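PDB 4YJX: ATP-dependent Clp protease adapter protein ClpS 2 from Agrobacterium fabrum, which is predicted to modulate the substrate specificity of ATP-dependent degradation by ClpAP, binding the N-terminal domain of the chaperone ClpA. Local coordinates for residues A[25-30]-A[96-101]; A[36-41]-A[91-96]. One frame throughout, in Å; residues are numbered along the deposited sequence.

Contact 1 (A[25-30]-A[96-101]). With NFA (phenylalanine amide), chain F.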
# COMPACT_ATOMS: atom_id res chain seq x y z
N LYS A 25 -2.65 7.86 -7.62
CA LYS A 25 -2.70 6.45 -7.24
C LYS A 25 -1.76 6.19 -6.07
O LYS A 25 -0.62 6.62 -6.10
CB LYS A 25 -2.32 5.55 -8.42
CG LYS A 25 -3.17 5.75 -9.66
CD LYS A 25 -2.79 4.78 -10.76
CE LYS A 25 -1.39 5.06 -11.29
NZ LYS A 25 -0.99 4.10 -12.35
N VAL A 26 -2.25 5.49 -5.05
CA VAL A 26 -1.38 4.89 -4.05
C VAL A 26 -1.05 3.46 -4.48
O VAL A 26 -1.94 2.62 -4.58
CB VAL A 26 -2.02 4.87 -2.65
CG1 VAL A 26 -1.14 4.13 -1.65
CG2 VAL A 26 -2.30 6.29 -2.16
N MET A 27 0.23 3.21 -4.75
CA MET A 27 0.69 1.89 -5.20
C MET A 27 1.35 1.09 -4.08
O MET A 27 2.17 1.62 -3.33
CB MET A 27 1.70 2.04 -6.34
CG MET A 27 1.23 2.91 -7.49
SD MET A 27 -0.21 2.25 -8.33
CE MET A 27 0.40 0.65 -8.87
N LEU A 28 0.99 -0.18 -3.98
CA LEU A 28 1.72 -1.14 -3.16
C LEU A 28 2.77 -1.83 -4.03
O LEU A 28 2.44 -2.38 -5.09
CB LEU A 28 0.78 -2.18 -2.55
CG LEU A 28 1.44 -3.43 -1.95
CD1 LEU A 28 2.32 -3.07 -0.77
CD2 LEU A 28 0.40 -4.47 -1.55
N LEU A 29 4.02 -1.80 -3.60
CA LEU A 29 5.11 -2.44 -4.33
C LEU A 29 5.49 -3.75 -3.66
O LEU A 29 5.52 -3.85 -2.44
CB LEU A 29 6.33 -1.52 -4.41
CG LEU A 29 6.07 -0.11 -4.91
CD1 LEU A 29 7.39 0.60 -5.10
CD2 LEU A 29 5.27 -0.12 -6.20
N ASN A 30 5.79 -4.75 -4.48
CA ASN A 30 6.26 -6.02 -3.96
C ASN A 30 7.69 -5.94 -3.45
O ASN A 30 8.47 -5.09 -3.87
CB ASN A 30 6.17 -7.11 -5.03
CG ASN A 30 6.42 -8.49 -4.47
OD1 ASN A 30 5.83 -8.88 -3.46
ND2 ASN A 30 7.32 -9.24 -5.10
N MET A 96 7.10 -0.93 0.80
CA MET A 96 7.03 0.38 0.17
C MET A 96 5.66 0.67 -0.43
O MET A 96 5.16 -0.09 -1.26
CB MET A 96 8.10 0.50 -0.91
CG MET A 96 8.21 1.90 -1.49
SD MET A 96 8.62 3.15 -0.25
CE MET A 96 10.04 2.40 0.53
N PHE A 97 5.06 1.76 0.01
CA PHE A 97 3.89 2.33 -0.64
C PHE A 97 4.31 3.63 -1.29
O PHE A 97 4.92 4.49 -0.65
CB PHE A 97 2.75 2.59 0.35
CG PHE A 97 2.03 1.35 0.80
CD1 PHE A 97 0.78 1.05 0.30
CD2 PHE A 97 2.59 0.51 1.75
CE1 PHE A 97 0.10 -0.07 0.72
CE2 PHE A 97 1.91 -0.62 2.18
CZ PHE A 97 0.67 -0.91 1.67
N THR A 98 3.98 3.79 -2.57
CA THR A 98 4.32 5.01 -3.29
C THR A 98 3.07 5.69 -3.82
O THR A 98 1.97 5.14 -3.77
CB THR A 98 5.27 4.72 -4.46
OG1 THR A 98 4.53 4.16 -5.55
CG2 THR A 98 6.36 3.75 -4.05
N THR A 99 3.24 6.91 -4.33
CA THR A 99 2.18 7.60 -5.03
C THR A 99 2.64 7.86 -6.44
O THR A 99 3.84 7.92 -6.71
CB THR A 99 1.80 8.94 -4.38
OG1 THR A 99 2.79 9.92 -4.70
CG2 THR A 99 1.68 8.81 -2.87
N GLU A 100 1.69 7.99 -7.35
CA GLU A 100 2.01 8.42 -8.70
C GLU A 100 0.73 8.99 -9.30
O GLU A 100 -0.36 8.54 -8.97
CB GLU A 100 2.56 7.25 -9.53
CG GLU A 100 1.59 6.12 -9.79
CD GLU A 100 2.21 4.98 -10.60
OE1 GLU A 100 3.29 4.49 -10.22
OE2 GLU A 100 1.61 4.58 -11.62
N PRO A 101 0.87 10.00 -10.16
CA PRO A 101 -0.31 10.64 -10.75
C PRO A 101 -1.02 9.73 -11.74
O PRO A 101 -0.42 8.76 -12.20
CB PRO A 101 0.27 11.87 -11.45
CG PRO A 101 1.67 11.49 -11.78
CD PRO A 101 2.13 10.57 -10.69
N NFA F . 6.18 -11.34 -1.60
CA NFA F . 6.21 -11.10 -0.20
C NFA F . 6.58 -12.36 0.54
O NFA F . 6.71 -13.41 -0.05
CB NFA F . 4.84 -10.62 0.24
CG NFA F . 4.55 -9.20 -0.21
CD1 NFA F . 5.43 -8.21 0.06
CD2 NFA F . 3.27 -8.86 -0.93
CE1 NFA F . 5.15 -6.79 -0.38
CE2 NFA F . 3.02 -7.59 -1.32
CZ NFA F . 4.01 -6.49 -1.03
NXT NFA F . 6.78 -12.31 1.95
O HOH W 1 7.47 -3.48 -0.70
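Lys25 and Glu100 form a hydrogen-bonded pair in the antiparallel ladder of strand 25-29 with strand 96-101. The CB of Lys25 starts against the backbone of its partner, 3.6 Å from Glu100 O, and CG follows it along the same carbonyl. CD then carries the chain onward, and a bend at chi3 (-67°) brings CE alongside Glu100 CG at 3.5 Å. NZ finishes the reach in a salt bridge, 2.7 Å from Glu100 OE2, meeting that oxygen on its anti side and somewhat out of the carboxylate plane. Long, charged chains suit this partly exposed pair of positions; Met27 CG lies over one face of the Glu100 carboxylate, 3.8 Å from OE1. In the middle, Met27 and Thr98 exchange two backbone hydrogen bonds, Met27 N to Thr98 O being 2.8 Å. The opposite face carries Val26, Leu28 and Phe97: Leu28 CD1 sits over the Phe97 ring, 4.0 Å from its centroid, in a CH-pi contact, while Val26 CG1 meets the ring edge. Leu28 CD1 also lies 3.8 Å from CZ of the bound phenylalanine amide, and Asn30 OD1 accepts a hydrogen bond from its amino N. The salt bridge thus occupies a partly exposed pair, while these three buried side chains pack as hydrocarbon beside the ligand.

Contact 2 (A[36-41]-A[91-96]). With NFA (phenylalanine amide), chain F.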
# COMPACT_ATOMS: atom_id res chain seq x y z
N ARG A 36 3.63 -11.71 4.02
CA ARG A 36 2.37 -11.53 3.30
C ARG A 36 1.27 -11.02 4.23
O ARG A 36 0.56 -10.08 3.88
CB ARG A 36 1.94 -12.85 2.65
CG ARG A 36 2.93 -13.38 1.62
CD ARG A 36 2.44 -14.65 0.92
NE ARG A 36 2.11 -15.71 1.86
CZ ARG A 36 3.01 -16.46 2.50
NH1 ARG A 36 4.31 -16.25 2.32
NH2 ARG A 36 2.60 -17.41 3.33
N GLU A 37 1.13 -11.63 5.40
CA GLU A 37 0.05 -11.26 6.30
C GLU A 37 0.27 -9.88 6.92
O GLU A 37 -0.69 -9.16 7.19
CB GLU A 37 -0.11 -12.31 7.41
CG GLU A 37 -1.32 -12.07 8.30
CD GLU A 37 -2.64 -12.11 7.54
OE1 GLU A 37 -2.69 -12.74 6.46
OE2 GLU A 37 -3.63 -11.51 8.00
N PHE A 38 1.53 -9.50 7.12
CA PHE A 38 1.81 -8.17 7.62
C PHE A 38 1.33 -7.10 6.64
O PHE A 38 0.70 -6.11 7.03
CB PHE A 38 3.30 -7.98 7.89
CG PHE A 38 3.64 -6.62 8.41
CD1 PHE A 38 3.48 -6.31 9.76
CD2 PHE A 38 4.10 -5.63 7.55
CE1 PHE A 38 3.78 -5.05 10.23
CE2 PHE A 38 4.41 -4.37 8.02
CZ PHE A 38 4.25 -4.07 9.36
N VAL A 39 1.63 -7.30 5.36
CA VAL A 39 1.17 -6.39 4.32
C VAL A 39 -0.35 -6.26 4.42
O VAL A 39 -0.90 -5.16 4.35
CB VAL A 39 1.58 -6.88 2.91
CG1 VAL A 39 0.97 -6.01 1.81
CG2 VAL A 39 3.10 -6.91 2.78
N THR A 40 -1.00 -7.40 4.63
CA THR A 40 -2.46 -7.46 4.68
C THR A 40 -3.03 -6.61 5.81
O THR A 40 -3.97 -5.85 5.59
CB THR A 40 -2.94 -8.92 4.83
OG1 THR A 40 -2.49 -9.68 3.69
CG2 THR A 40 -4.46 -9.00 4.91
N VAL A 41 -2.48 -6.74 7.02
CA VAL A 41 -3.02 -6.01 8.15
C VAL A 41 -2.66 -4.52 8.06
O VAL A 41 -3.38 -3.68 8.60
CB VAL A 41 -2.54 -6.59 9.51
CG1 VAL A 41 -3.08 -8.02 9.69
CG2 VAL A 41 -1.03 -6.56 9.62
N ALA A 91 9.30 -1.77 11.42
CA ALA A 91 9.27 -3.20 11.75
C ALA A 91 10.48 -3.92 11.17
O ALA A 91 10.65 -5.12 11.37
CB ALA A 91 8.00 -3.84 11.25
N GLY A 92 11.31 -3.19 10.43
CA GLY A 92 12.48 -3.76 9.81
C GLY A 92 12.21 -4.36 8.44
O GLY A 92 12.96 -5.22 7.97
N PHE A 93 11.13 -3.91 7.80
CA PHE A 93 10.75 -4.41 6.48
C PHE A 93 10.98 -3.35 5.39
O PHE A 93 10.87 -2.15 5.65
CB PHE A 93 9.28 -4.84 6.47
CG PHE A 93 8.96 -5.93 7.44
CD1 PHE A 93 9.82 -7.00 7.61
CD2 PHE A 93 7.80 -5.89 8.18
CE1 PHE A 93 9.53 -8.00 8.51
CE2 PHE A 93 7.50 -6.89 9.08
CZ PHE A 93 8.37 -7.95 9.25
N PRO A 94 11.29 -3.80 4.17
CA PRO A 94 11.44 -2.86 3.05
C PRO A 94 10.10 -2.49 2.40
O PRO A 94 10.09 -1.93 1.31
CB PRO A 94 12.33 -3.63 2.07
CG PRO A 94 11.99 -5.07 2.31
CD PRO A 94 11.61 -5.19 3.77
N LEU A 95 8.99 -2.80 3.07
CA LEU A 95 7.66 -2.52 2.53
C LEU A 95 7.53 -1.08 2.04
O LEU A 95 7.81 -0.13 2.78
CB LEU A 95 6.58 -2.79 3.59
CG LEU A 95 5.14 -2.55 3.12
CD1 LEU A 95 4.76 -3.45 1.94
CD2 LEU A 95 4.17 -2.76 4.26
N MET A 96 7.10 -0.93 0.80
CA MET A 96 7.03 0.38 0.17
C MET A 96 5.66 0.67 -0.43
O MET A 96 5.16 -0.09 -1.26
CB MET A 96 8.10 0.50 -0.91
CG MET A 96 8.21 1.90 -1.49
SD MET A 96 8.62 3.15 -0.25
CE MET A 96 10.04 2.40 0.53
N NFA F . 6.18 -11.34 -1.60
CA NFA F . 6.21 -11.10 -0.20
C NFA F . 6.58 -12.36 0.54
O NFA F . 6.71 -13.41 -0.05
CB NFA F . 4.84 -10.62 0.24
CG NFA F . 4.55 -9.20 -0.21
CD1 NFA F . 5.43 -8.21 0.06
CD2 NFA F . 3.27 -8.86 -0.93
CE1 NFA F . 5.15 -6.79 -0.38
CE2 NFA F . 3.02 -7.59 -1.32
CZ NFA F . 4.01 -6.49 -1.03
NXT NFA F . 6.78 -12.31 1.95
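Arg36 O, in the first turn of the helix that carries Phe38 and Val39 to the 91-96 loop, is gripped twice by Thr40. The backbone N of Thr40 makes the usual helical bond at 3.2 Å, and OG1 of Thr40 adds a second at 3.1 Å to Arg36 O; the two donors arrive from opposite faces of the carbonyl plane. Threonine fits here because its hydroxyl donates back to the preceding turn, giving a buried polar group a partner.

Across the contact the meeting is wholly apolar. Phe38, with CG anti to its backbone nitrogen (chi1 180°), extends its ring to the loop, and Phe93 turns an edge onto the face of that ring in a T-shaped pair. The centroids are 5.0 Å apart, the planes are inclined at 65°, and Phe93 CE2 lies over the centre of the Phe38 ring. Leu95 divides its two methyls: CD2 comes to the rim of Phe38, 4.1 Å from CE2, while CD1 packs 3.9 Å from Val39 CG2. A branched leucine is well suited to spanning both neighbours. Gly92 lets the chain leave helix 74-89 through a Schellman motif, its positive phi being natural for glycine.

Val39 CG2 also touches the bound phenylalanine amide, 3.8 Å from its ring atom CE1, and Arg36 CG lies 3.6 Å from ligand CB. Compact beta-branched valine, also touched by Met58, offers two methyls to the ligand ring, whereas Thr34 O and His62 ND1 hydrogen-bond the ligand. This combination of an apolar wall and polar grips is characteristic of the ClpS pocket that receives the bulky N-terminal residue of N-degron substrates, consistent with the phenylalanine amide bound here.

The centres of contacts 1 and 2 lie 14 Å apart, and the 91-96 loop runs directly into strand 96-101. Along the chain strand 23-29 leads to helix 36-47; two helices and a strand intervene before the loop and the last strand, so the segments of contact 2 lie between those of contact 1, sharing Met96 at the junction. Leu28 joins them physically, its CD1 packing 3.7 Å from Leu95 CD1 and its CD2 equally close to Val39 CG1. Contact 1 pairs the central strand of the three-stranded antiparallel sheet with an outer one; contact 2 sets helix 36-47 against the 91-96 loop. Both touch the phenylalanine amide, so sheet, helix and loop jointly shape one recognition pocket.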